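Local atomic coordinates of DUF2235 domain-containing protein (Pseudomonas aeruginosa, PDB entry 4O5P), a protein that probably hydrolyses phospholipids of target-cell membranes as a type VI secretion effector with an alpha/beta-hydrolase catalytic domain. Residues 124-129 against 142-147; 308-313 against 349-354; 584-589 against 680-685. All blocks are in the same frame, centred on the assembly; numbering follows the deposited sequence.

Contact 1 of 3, residues 124-129 against 142-147; sequences PDIKEF and GENRIN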
loop_
_atom_site.group_PDB
_atom_site.type_symbol
_atom_site.label_atom_id
_atom_site.label_comp_id
_atom_site.label_asym_id
_atom_site.label_seq_id
_atom_site.Cartn_x
_atom_site.Cartn_y
_atom_site.Cartn_z
ATOM N N PRO A 124 5.627 -10.447 14.348
ATOM C CA PRO A 124 5.763 -11.708 15.100
ATOM C C PRO A 124 4.485 -12.538 15.061
ATOM O O PRO A 124 4.577 -13.757 14.963
ATOM C CB PRO A 124 6.047 -11.235 16.528
ATOM C CG PRO A 124 6.668 -9.864 16.357
ATOM C CD PRO A 124 5.956 -9.264 15.169
ATOM N N ASP A 125 3.327 -11.880 15.089
ATOM C CA ASP A 125 2.031 -12.558 15.129
ATOM C C ASP A 125 1.773 -13.474 13.929
ATOM O O ASP A 125 0.956 -14.400 14.011
ATOM C CB ASP A 125 0.882 -11.540 15.248
ATOM C CG ASP A 125 0.925 -10.749 16.543
ATOM O OD1 ASP A 125 2.042 -10.500 17.056
ATOM O OD2 ASP A 125 -0.161 -10.365 17.047
ATOM N N ILE A 126 2.453 -13.203 12.818
ATOM C CA ILE A 126 2.349 -14.035 11.620
ATOM C C ILE A 126 3.697 -14.703 11.311
ATOM O O ILE A 126 3.925 -15.213 10.208
ATOM C CB ILE A 126 1.860 -13.223 10.404
ATOM C CG1 ILE A 126 2.810 -12.057 10.115
ATOM C CG2 ILE A 126 0.413 -12.727 10.634
ATOM C CD1 ILE A 126 2.695 -11.527 8.697
ATOM N N LYS A 127 4.576 -14.678 12.308
ATOM C CA LYS A 127 5.920 -15.274 12.234
ATOM C C LYS A 127 6.787 -14.740 11.095
ATOM O O LYS A 127 7.589 -15.476 10.517
ATOM C CB LYS A 127 5.848 -16.804 12.199
ATOM C CG LYS A 127 5.304 -17.397 13.493
ATOM C CD LYS A 127 5.257 -18.917 13.447
ATOM C CE LYS A 127 4.174 -19.390 12.516
ATOM N NZ LYS A 127 3.710 -20.744 12.915
ATOM N N GLU A 128 6.607 -13.458 10.775
ATOM C CA GLU A 128 7.448 -12.774 9.805
ATOM C C GLU A 128 8.547 -12.132 10.624
ATOM O O GLU A 128 8.339 -11.077 11.230
ATOM C CB GLU A 128 6.642 -11.702 9.075
ATOM C CG GLU A 128 7.391 -10.985 7.949
ATOM C CD GLU A 128 6.434 -10.293 6.996
ATOM O OE1 GLU A 128 5.324 -10.842 6.781
ATOM O OE2 GLU A 128 6.771 -9.208 6.471
ATOM N N PHE A 129 9.713 -12.767 10.661
ATOM C CA PHE A 129 10.760 -12.330 11.576
ATOM C C PHE A 129 11.876 -11.497 10.945
ATOM O O PHE A 129 12.724 -10.946 11.651
ATOM C CB PHE A 129 11.312 -13.532 12.340
ATOM C CG PHE A 129 10.317 -14.136 13.293
ATOM C CD1 PHE A 129 9.742 -13.357 14.287
ATOM C CD2 PHE A 129 9.962 -15.473 13.201
ATOM C CE1 PHE A 129 8.823 -13.902 15.191
ATOM C CE2 PHE A 129 9.052 -16.025 14.091
ATOM C CZ PHE A 129 8.478 -15.234 15.091
ATOM N N GLY A 142 1.122 -9.761 2.583
ATOM C CA GLY A 142 -0.150 -9.072 2.487
ATOM C C GLY A 142 -1.277 -10.002 2.913
ATOM O O GLY A 142 -2.092 -9.652 3.785
ATOM N N GLU A 143 -1.325 -11.185 2.302
ATOM C CA GLU A 143 -2.395 -12.140 2.633
ATOM C C GLU A 143 -2.452 -12.487 4.120
ATOM O O GLU A 143 -3.532 -12.550 4.720
ATOM C CB GLU A 143 -2.267 -13.417 1.792
ATOM C CG GLU A 143 -3.178 -14.552 2.249
ATOM C CD GLU A 143 -3.019 -15.818 1.423
ATOM O OE1 GLU A 143 -1.886 -16.336 1.318
ATOM O OE2 GLU A 143 -4.030 -16.302 0.874
ATOM N N ASN A 144 -1.287 -12.730 4.715
ATOM C CA ASN A 144 -1.212 -13.052 6.139
ATOM C C ASN A 144 -1.678 -11.899 7.017
ATOM O O ASN A 144 -2.255 -12.121 8.089
ATOM C CB ASN A 144 0.217 -13.430 6.535
ATOM C CG ASN A 144 0.678 -14.726 5.906
ATOM O OD1 ASN A 144 -0.133 -15.563 5.486
ATOM N ND2 ASN A 144 1.992 -14.903 5.839
ATOM N N ARG A 145 -1.406 -10.670 6.578
ATOM C CA ARG A 145 -1.898 -9.492 7.308
ATOM C C ARG A 145 -3.431 -9.338 7.250
ATOM O O ARG A 145 -4.081 -9.026 8.261
ATOM C CB ARG A 145 -1.183 -8.229 6.800
ATOM C CG ARG A 145 0.278 -8.185 7.252
ATOM C CD ARG A 145 1.071 -7.053 6.580
ATOM N NE ARG A 145 2.401 -6.925 7.164
ATOM C CZ ARG A 145 3.368 -7.828 7.027
ATOM N NH1 ARG A 145 3.159 -8.945 6.328
ATOM N NH2 ARG A 145 4.550 -7.616 7.584
ATOM N N ILE A 146 -3.999 -9.555 6.069
ATOM C CA ILE A 146 -5.459 -9.579 5.921
ATOM C C ILE A 146 -6.077 -10.649 6.836
ATOM O O ILE A 146 -7.028 -10.386 7.575
ATOM C CB ILE A 146 -5.859 -9.848 4.447
ATOM C CG1 ILE A 146 -5.341 -8.718 3.552
ATOM C CG2 ILE A 146 -7.367 -9.916 4.297
ATOM C CD1 ILE A 146 -5.182 -9.130 2.112
ATOM N N ASN A 147 -5.510 -11.846 6.815
ATOM C CA ASN A 147 -6.070 -12.930 7.620
ATOM C C ASN A 147 -5.922 -12.728 9.130
ATOM O O ASN A 147 -6.826 -13.079 9.904
ATOM C CB ASN A 147 -5.536 -14.293 7.144
ATOM C CG ASN A 147 -6.148 -14.709 5.806
ATOM O OD1 ASN A 147 -7.292 -14.376 5.523
ATOM N ND2 ASN A 147 -5.377 -15.416 4.970
HETATM O O HOH W 1 4.452 -13.093 5.917
#

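Contact 2 of 3, residues 308-313 against 349-354; sequences LPDEAL and IRRRDM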
loop_
_atom_site.group_PDB
_atom_site.type_symbol
_atom_site.label_atom_id
_atom_site.label_comp_id
_atom_site.label_asym_id
_atom_site.label_seq_id
_atom_site.Cartn_x
_atom_site.Cartn_y
_atom_site.Cartn_z
ATOM N N LEU A 308 -14.359 -2.093 -4.542
ATOM C CA LEU A 308 -15.019 -1.976 -3.241
ATOM C C LEU A 308 -16.256 -2.895 -3.213
ATOM O O LEU A 308 -16.800 -3.226 -4.271
ATOM C CB LEU A 308 -15.403 -0.527 -2.944
ATOM C CG LEU A 308 -14.352 0.568 -2.711
ATOM C CD1 LEU A 308 -15.068 1.864 -2.409
ATOM C CD2 LEU A 308 -13.398 0.268 -1.573
ATOM N N PRO A 309 -16.665 -3.354 -2.013
ATOM C CA PRO A 309 -17.831 -4.253 -1.939
ATOM C C PRO A 309 -19.086 -3.642 -2.556
ATOM O O PRO A 309 -19.384 -2.462 -2.316
ATOM C CB PRO A 309 -18.040 -4.435 -0.426
ATOM C CG PRO A 309 -16.674 -4.331 0.149
ATOM C CD PRO A 309 -15.967 -3.260 -0.716
ATOM N N ASP A 310 -19.793 -4.433 -3.358
ATOM C CA ASP A 310 -21.056 -3.999 -3.933
ATOM C C ASP A 310 -22.211 -4.474 -3.064
ATOM O O ASP A 310 -22.246 -5.626 -2.623
ATOM C CB ASP A 310 -21.224 -4.517 -5.362
ATOM C CG ASP A 310 -20.777 -3.507 -6.400
ATOM O OD1 ASP A 310 -20.967 -2.288 -6.171
ATOM O OD2 ASP A 310 -20.255 -3.926 -7.447
ATOM N N GLU A 311 -23.142 -3.566 -2.810
ATOM C CA GLU A 311 -24.314 -3.880 -2.020
ATOM C C GLU A 311 -25.317 -4.628 -2.890
ATOM O O GLU A 311 -25.349 -4.446 -4.114
ATOM C CB GLU A 311 -24.931 -2.597 -1.463
ATOM C CG GLU A 311 -23.973 -1.744 -0.622
ATOM C CD GLU A 311 -23.373 -2.495 0.568
ATOM O OE1 GLU A 311 -23.976 -3.488 1.042
ATOM O OE2 GLU A 311 -22.284 -2.089 1.034
ATOM N N ALA A 312 -26.122 -5.482 -2.261
ATOM C CA ALA A 312 -27.099 -6.304 -2.978
ATOM C C ALA A 312 -28.413 -5.569 -3.288
ATOM O O ALA A 312 -28.483 -4.337 -3.250
ATOM C CB ALA A 312 -27.380 -7.591 -2.204
ATOM N N LEU A 313 -29.451 -6.342 -3.587
ATOM C CA LEU A 313 -30.724 -5.796 -4.044
ATOM C C LEU A 313 -31.857 -6.069 -3.052
ATOM O O LEU A 313 -32.330 -7.204 -2.928
ATOM C CB LEU A 313 -31.078 -6.393 -5.406
ATOM C CG LEU A 313 -32.031 -5.579 -6.288
ATOM C CD1 LEU A 313 -31.342 -4.325 -6.809
ATOM C CD2 LEU A 313 -32.568 -6.427 -7.439
ATOM N N ILE A 349 -10.583 3.748 -6.427
ATOM C CA ILE A 349 -11.780 3.022 -6.011
ATOM C C ILE A 349 -12.904 3.199 -7.031
ATOM O O ILE A 349 -14.045 2.792 -6.777
ATOM C CB ILE A 349 -12.289 3.479 -4.650
ATOM C CG1 ILE A 349 -12.556 4.984 -4.650
ATOM C CG2 ILE A 349 -11.311 3.089 -3.543
ATOM C CD1 ILE A 349 -13.424 5.436 -3.503
ATOM N N ARG A 350 -12.572 3.810 -8.169
ATOM C CA ARG A 350 -13.485 3.896 -9.325
ATOM C C ARG A 350 -13.629 2.531 -10.005
ATOM O O ARG A 350 -12.676 1.749 -10.084
ATOM C CB ARG A 350 -12.992 4.920 -10.372
ATOM C CG ARG A 350 -14.115 5.580 -11.226
ATOM C CD ARG A 350 -13.560 6.643 -12.171
ATOM N NE ARG A 350 -12.828 6.061 -13.304
ATOM C CZ ARG A 350 -11.918 6.721 -14.009
ATOM N NH1 ARG A 350 -11.606 7.961 -13.671
ATOM N NH2 ARG A 350 -11.296 6.137 -15.017
ATOM N N ARG A 351 -14.829 2.247 -10.492
ATOM C CA ARG A 351 -15.109 0.971 -11.137
ATOM C C ARG A 351 -16.448 1.030 -11.887
ATOM O O ARG A 351 -17.285 1.905 -11.629
ATOM C CB ARG A 351 -15.145 -0.143 -10.090
ATOM C CG ARG A 351 -16.522 -0.382 -9.483
ATOM C CD ARG A 351 -17.002 0.728 -8.546
ATOM N NE ARG A 351 -18.306 0.370 -7.973
ATOM C CZ ARG A 351 -19.473 0.625 -8.560
ATOM N NH1 ARG A 351 -19.501 1.260 -9.729
ATOM N NH2 ARG A 351 -20.615 0.256 -7.985
ATOM N N ARG A 352 -16.655 0.088 -12.800
ATOM C CA ARG A 352 -17.927 0.001 -13.514
ATOM C C ARG A 352 -18.969 -0.769 -12.693
ATOM O O ARG A 352 -18.618 -1.712 -11.974
ATOM C CB ARG A 352 -17.705 -0.682 -14.862
ATOM C CG ARG A 352 -16.597 -0.047 -15.694
ATOM C CD ARG A 352 -16.472 -0.728 -17.052
ATOM N NE ARG A 352 -17.698 -0.533 -17.825
ATOM C CZ ARG A 352 -18.099 -1.311 -18.829
ATOM N NH1 ARG A 352 -17.376 -2.371 -19.197
ATOM N NH2 ARG A 352 -19.241 -1.033 -19.452
ATOM N N ASP A 353 -20.235 -0.358 -12.772
ATOM C CA ASP A 353 -21.323 -1.131 -12.161
ATOM C C ASP A 353 -21.297 -2.548 -12.692
ATOM O O ASP A 353 -20.812 -2.799 -13.799
ATOM C CB ASP A 353 -22.699 -0.520 -12.457
ATOM C CG ASP A 353 -22.954 0.732 -11.672
ATOM O OD1 ASP A 353 -22.196 1.001 -10.710
ATOM O OD2 ASP A 353 -23.918 1.451 -12.004
HETATM N N MSE A 354 -21.842 -3.478 -11.919
HETATM C CA MSE A 354 -21.726 -4.884 -12.279
HETATM C C MSE A 354 -22.713 -5.735 -11.493
HETATM O O MSE A 354 -22.366 -6.277 -10.449
HETATM C CB MSE A 354 -20.293 -5.342 -12.006
HETATM C CG MSE A 354 -20.021 -6.801 -12.226
HETATM SE SE MSE A 354 -18.727 -7.337 -10.890
HETATM C CE MSE A 354 -17.227 -7.446 -12.089
HETATM O O HOH W 2 -13.930 0.183 -6.224
HETATM O O HOH W 3 -18.143 -1.124 -5.747
#

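Contact 3 of 3, residues 584-589 against 680-685; sequences HDYKGD and DYFRYR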
loop_
_atom_site.group_PDB
_atom_site.type_symbol
_atom_site.label_atom_id
_atom_site.label_comp_id
_atom_site.label_asym_id
_atom_site.label_seq_id
_atom_site.Cartn_x
_atom_site.Cartn_y
_atom_site.Cartn_z
ATOM N N HIS A 584 19.022 15.196 -17.368
ATOM C CA HIS A 584 19.329 14.413 -18.566
ATOM C C HIS A 584 18.078 14.107 -19.400
ATOM O O HIS A 584 18.045 14.373 -20.620
ATOM C CB HIS A 584 20.023 13.103 -18.188
ATOM C CG HIS A 584 20.411 12.265 -19.369
ATOM N ND1 HIS A 584 19.739 11.113 -19.716
ATOM C CD2 HIS A 584 21.385 12.425 -20.295
ATOM C CE1 HIS A 584 20.295 10.590 -20.794
ATOM N NE2 HIS A 584 21.290 11.370 -21.171
ATOM N N ASP A 585 17.056 13.550 -18.748
ATOM C CA ASP A 585 15.809 13.218 -19.438
ATOM C C ASP A 585 15.195 14.445 -20.111
ATOM O O ASP A 585 14.690 14.374 -21.235
ATOM C CB ASP A 585 14.778 12.629 -18.459
ATOM C CG ASP A 585 15.145 11.238 -17.974
ATOM O OD1 ASP A 585 16.110 10.645 -18.508
ATOM O OD2 ASP A 585 14.464 10.733 -17.053
ATOM N N TYR A 586 15.223 15.576 -19.422
ATOM C CA TYR A 586 14.505 16.744 -19.918
ATOM C C TYR A 586 15.278 17.398 -21.068
ATOM O O TYR A 586 14.674 17.965 -21.974
ATOM C CB TYR A 586 14.248 17.741 -18.785
ATOM C CG TYR A 586 13.584 19.023 -19.245
ATOM C CD1 TYR A 586 12.220 19.069 -19.501
ATOM C CD2 TYR A 586 14.325 20.177 -19.428
ATOM C CE1 TYR A 586 11.603 20.241 -19.930
ATOM C CE2 TYR A 586 13.724 21.352 -19.853
ATOM C CZ TYR A 586 12.374 21.381 -20.099
ATOM O OH TYR A 586 11.806 22.559 -20.522
ATOM N N LYS A 587 16.603 17.300 -21.042
ATOM C CA LYS A 587 17.420 17.890 -22.115
ATOM C C LYS A 587 17.304 17.037 -23.379
ATOM O O LYS A 587 17.235 17.560 -24.491
ATOM C CB LYS A 587 18.889 18.030 -21.692
ATOM C CG LYS A 587 19.741 18.869 -22.681
ATOM C CD LYS A 587 21.238 18.788 -22.384
ATOM C CE LYS A 587 21.706 19.876 -21.416
ATOM N NZ LYS A 587 21.071 19.763 -20.054
ATOM N N GLY A 588 17.241 15.718 -23.196
ATOM C CA GLY A 588 17.107 14.802 -24.314
ATOM C C GLY A 588 18.328 14.698 -25.216
ATOM O O GLY A 588 18.198 14.399 -26.401
ATOM N N ASP A 589 19.511 14.953 -24.661
ATOM C CA ASP A 589 20.766 14.732 -25.374
ATOM C C ASP A 589 21.121 13.238 -25.307
ATOM O O ASP A 589 22.049 12.847 -24.589
ATOM C CB ASP A 589 21.877 15.554 -24.713
ATOM C CG ASP A 589 22.177 16.840 -25.451
ATOM O OD1 ASP A 589 21.240 17.442 -26.031
ATOM O OD2 ASP A 589 23.362 17.253 -25.451
ATOM N N ASP A 680 11.158 7.447 -14.426
ATOM C CA ASP A 680 9.729 7.570 -14.152
ATOM C C ASP A 680 9.239 9.027 -14.094
ATOM O O ASP A 680 8.037 9.283 -14.113
ATOM C CB ASP A 680 9.364 6.820 -12.858
ATOM C CG ASP A 680 9.531 5.314 -12.993
ATOM O OD1 ASP A 680 9.448 4.827 -14.145
ATOM O OD2 ASP A 680 9.752 4.627 -11.965
ATOM N N TYR A 681 10.167 9.981 -14.031
ATOM C CA TYR A 681 9.792 11.395 -14.073
ATOM C C TYR A 681 9.025 11.710 -15.346
ATOM O O TYR A 681 8.223 12.647 -15.393
ATOM C CB TYR A 681 11.042 12.284 -14.022
ATOM C CG TYR A 681 11.693 12.442 -12.657
ATOM C CD1 TYR A 681 10.937 12.672 -11.522
ATOM C CD2 TYR A 681 13.074 12.380 -12.522
ATOM C CE1 TYR A 681 11.542 12.837 -10.277
ATOM C CE2 TYR A 681 13.687 12.543 -11.290
ATOM C CZ TYR A 681 12.917 12.771 -10.176
ATOM O OH TYR A 681 13.530 12.929 -8.947
ATOM N N PHE A 682 9.296 10.949 -16.399
ATOM C CA PHE A 682 8.679 11.241 -17.671
ATOM C C PHE A 682 7.711 10.169 -18.127
ATOM O O PHE A 682 7.488 9.996 -19.319
ATOM C CB PHE A 682 9.743 11.573 -18.716
ATOM C CG PHE A 682 10.293 12.955 -18.557
ATOM C CD1 PHE A 682 11.378 13.195 -17.729
ATOM C CD2 PHE A 682 9.665 14.036 -19.184
ATOM C CE1 PHE A 682 11.864 14.483 -17.558
ATOM C CE2 PHE A 682 10.137 15.330 -19.025
ATOM C CZ PHE A 682 11.250 15.563 -18.207
ATOM N N ARG A 683 7.111 9.485 -17.158
ATOM C CA ARG A 683 5.966 8.610 -17.403
ATOM C C ARG A 683 4.832 8.985 -16.449
ATOM O O ARG A 683 5.077 9.436 -15.314
ATOM C CB ARG A 683 6.336 7.156 -17.145
ATOM C CG ARG A 683 7.280 6.554 -18.169
ATOM C CD ARG A 683 7.748 5.169 -17.732
ATOM N NE ARG A 683 8.969 4.834 -18.436
ATOM C CZ ARG A 683 10.184 4.912 -17.911
ATOM N NH1 ARG A 683 10.348 5.262 -16.642
ATOM N NH2 ARG A 683 11.236 4.606 -18.658
ATOM N N TYR A 684 3.595 8.798 -16.884
ATOM C CA TYR A 684 2.492 8.969 -15.951
ATOM C C TYR A 684 2.426 7.753 -15.047
ATOM O O TYR A 684 2.838 6.646 -15.436
ATOM C CB TYR A 684 1.164 9.188 -16.676
ATOM C CG TYR A 684 1.134 10.484 -17.447
ATOM C CD1 TYR A 684 1.299 11.703 -16.811
ATOM C CD2 TYR A 684 0.934 10.481 -18.816
ATOM C CE1 TYR A 684 1.274 12.885 -17.534
ATOM C CE2 TYR A 684 0.916 11.632 -19.526
ATOM C CZ TYR A 684 1.080 12.826 -18.892
ATOM O OH TYR A 684 1.043 13.958 -19.661
ATOM N N ARG A 685 1.950 7.965 -13.827
ATOM C CA ARG A 685 1.823 6.883 -12.863
ATOM C C ARG A 685 0.777 5.899 -13.377
ATOM O O ARG A 685 -0.226 6.308 -13.976
ATOM C CB ARG A 685 1.386 7.456 -11.517
ATOM C CG ARG A 685 1.152 6.427 -10.423
ATOM C CD ARG A 685 0.600 7.090 -9.165
ATOM N NE ARG A 685 0.721 6.190 -8.025
ATOM C CZ ARG A 685 0.177 6.402 -6.832
ATOM N NH1 ARG A 685 -0.544 7.501 -6.602
ATOM N NH2 ARG A 685 0.348 5.500 -5.880
#

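Contact 1 of 3, residues 124-129 against 142-147
Glu128 meets Arg145 because its CG stands anti to the backbone N (chi1 -175°) and the chain beyond stays extended, which carries the carboxylate over to helix 139-162. Arg145 is also straight from CG to NE. The two side chains cross at about a right angle, and Arg145 takes the carboxylate end-on with two nitrogens, one to each oxygen. NH1 of Arg145 lies 2.9 Å from OE1 of Glu128, on the syn side of that oxygen but tilted out of the carboxylate plane; the oxygen is near the guanidinium plane. NH2 of Arg145 lies 3.0 Å from OE2 of Glu128 but comes from above the carboxylate plane. The two flat groups are therefore not coplanar; their planes stand 58° apart.

A water extends the polar patch. It donates to OE1 of Glu128 at 2.6 Å and accepts from ND2 of Asn144 at 3.1 Å. Beside the salt bridge, CD1 of Ile126 packs 3.8 Å from CB of Asn144 and 3.5 Å from NH1 of Arg145. Val175 of helix 168-178 touches both Ile126 and Asn144.

Arg145 also donates from NE to Pro117 O and from NH1 to Gly141 O. The buried guanidinium is thus bonded through all three nitrogens, and its rotation is probably fixed. The paired charges tie the loop before helix 139-162 back onto the first turns of that helix, and Glu128 probably offsets the buried positive charge.

Contact 2 of 3, residues 308-313 against 349-354
Leu308 packs tightly against Ile349, and both are buried; at the other end of the contact Asp310, partly exposed, meets Arg351, and Met354 is exposed. CD1 of Leu308 lies 3.9 Å from CB of Ile349, and its CD2 branch reaches CG2 of Ile349 at 4.0 Å. The CG1 branch of Ile349 sits between its backbone N and carbonyl carbon (chi1 56°), leaving CG2 beside the N and against the leucine. Thr370 of strand 370-375 touches both residues. Beside this apolar pair the backbones do not bond directly. A water accepts from Leu308 N and donates to Ile349 O at 2.7 Å.

The contact lies in the Tle1-like catalytic domain, of the alpha/beta-hydrolase clan. It joins the loop after strand 294-299 to strand 346-353, next to strands 331-336 and 370-375 of the central sheet.

Toward Asp310 the polar groups form a salt-bridge network. The chain of Arg351 bends at chi2 (-71°), and its guanidinium is shared by two aspartates. NH2 of Arg351 donates to OD1 of Asp310 at 3.1 Å; OD1 receives it with its syn lone pair, and lies tilted from the guanidinium plane. NH1 and NH2 of Arg351 both bond OD1 of Asp353, NH1 at 2.9 Å, from opposite faces of that carboxylate. A second water accepts from NE of Arg351 at 2.7 Å, donates to Leu308 O and bonds Asp310 OD1 weakly. The other oxygen of Asp310, OD2, pairs with Arg307. Met354, a selenomethionine, only skirts this end: its O is 4.4 Å from OD2 of Asp310.

Contact 3 of 3, residues 584-589 against 680-685
Phe682 projects its ring at the last full turn of helix 571-587, where Asp585 and Tyr586 receive it. Its CG stands anti to the carbonyl carbon and beside the backbone N (chi1 -77°). This sends the ring toward the helix, and CD1, CE1 and CZ make the contacts. CD1 of Phe682 comes within 3.5 Å of CB of Asp585, and CZ reaches CB of Tyr586 at 3.8 Å.

The side chains of Asp585 and Phe682 run antiparallel alongside each other. It is the methylene of Asp585 that packs closest. Its carboxylate stands steeply to the ring, the planes 78° apart, and OD2 is hydrogen-bonded to Thr679 OG1.

Tyr586 takes a different conformation. Its CG lies opposite the backbone N (chi1 176°), and the side chain passes Phe682 at a slant. CZ of Phe682 sits at the edge of the tyrosine ring, in its plane, 3.9 Å from CD1 of Tyr586. The hydroxyl of Tyr586 bonds Ser631, and Ile485 touches the same side chain.

Ile626 and His627 of helix 616-637 also pack on Phe682. Helix 571-587 ends at Lys587, and Gly588 follows with positive phi. This is helix-to-loop packing within the Tle1-like C-terminal domain: an aromatic side chain from the loop before strand 687-689 packs between the C-terminal turn of helix 571-587 and the middle of helix 616-637.

The three contacts follow one another along the chain and do not touch. Contacts 1 and 2 have centres 28 Å apart, with nearest atoms about 12 Å apart. Helix 238-254 links them: Arg145 and Ile349 both touch its side chains. That helix follows a probable nucleophile elbow at Ser237, which with His379 and Asp281 has the geometry of a Ser-His-Asp triad. Arg145 of contact 1 lies near the elbow without touching it. Contact 3 lies in the Tle1-like C-terminal domain, and its centre is 37 Å from that of contact 2. Even so, Arg685 of segment 680-685 makes a salt bridge to Asp281, so this loop reaches the probable active site.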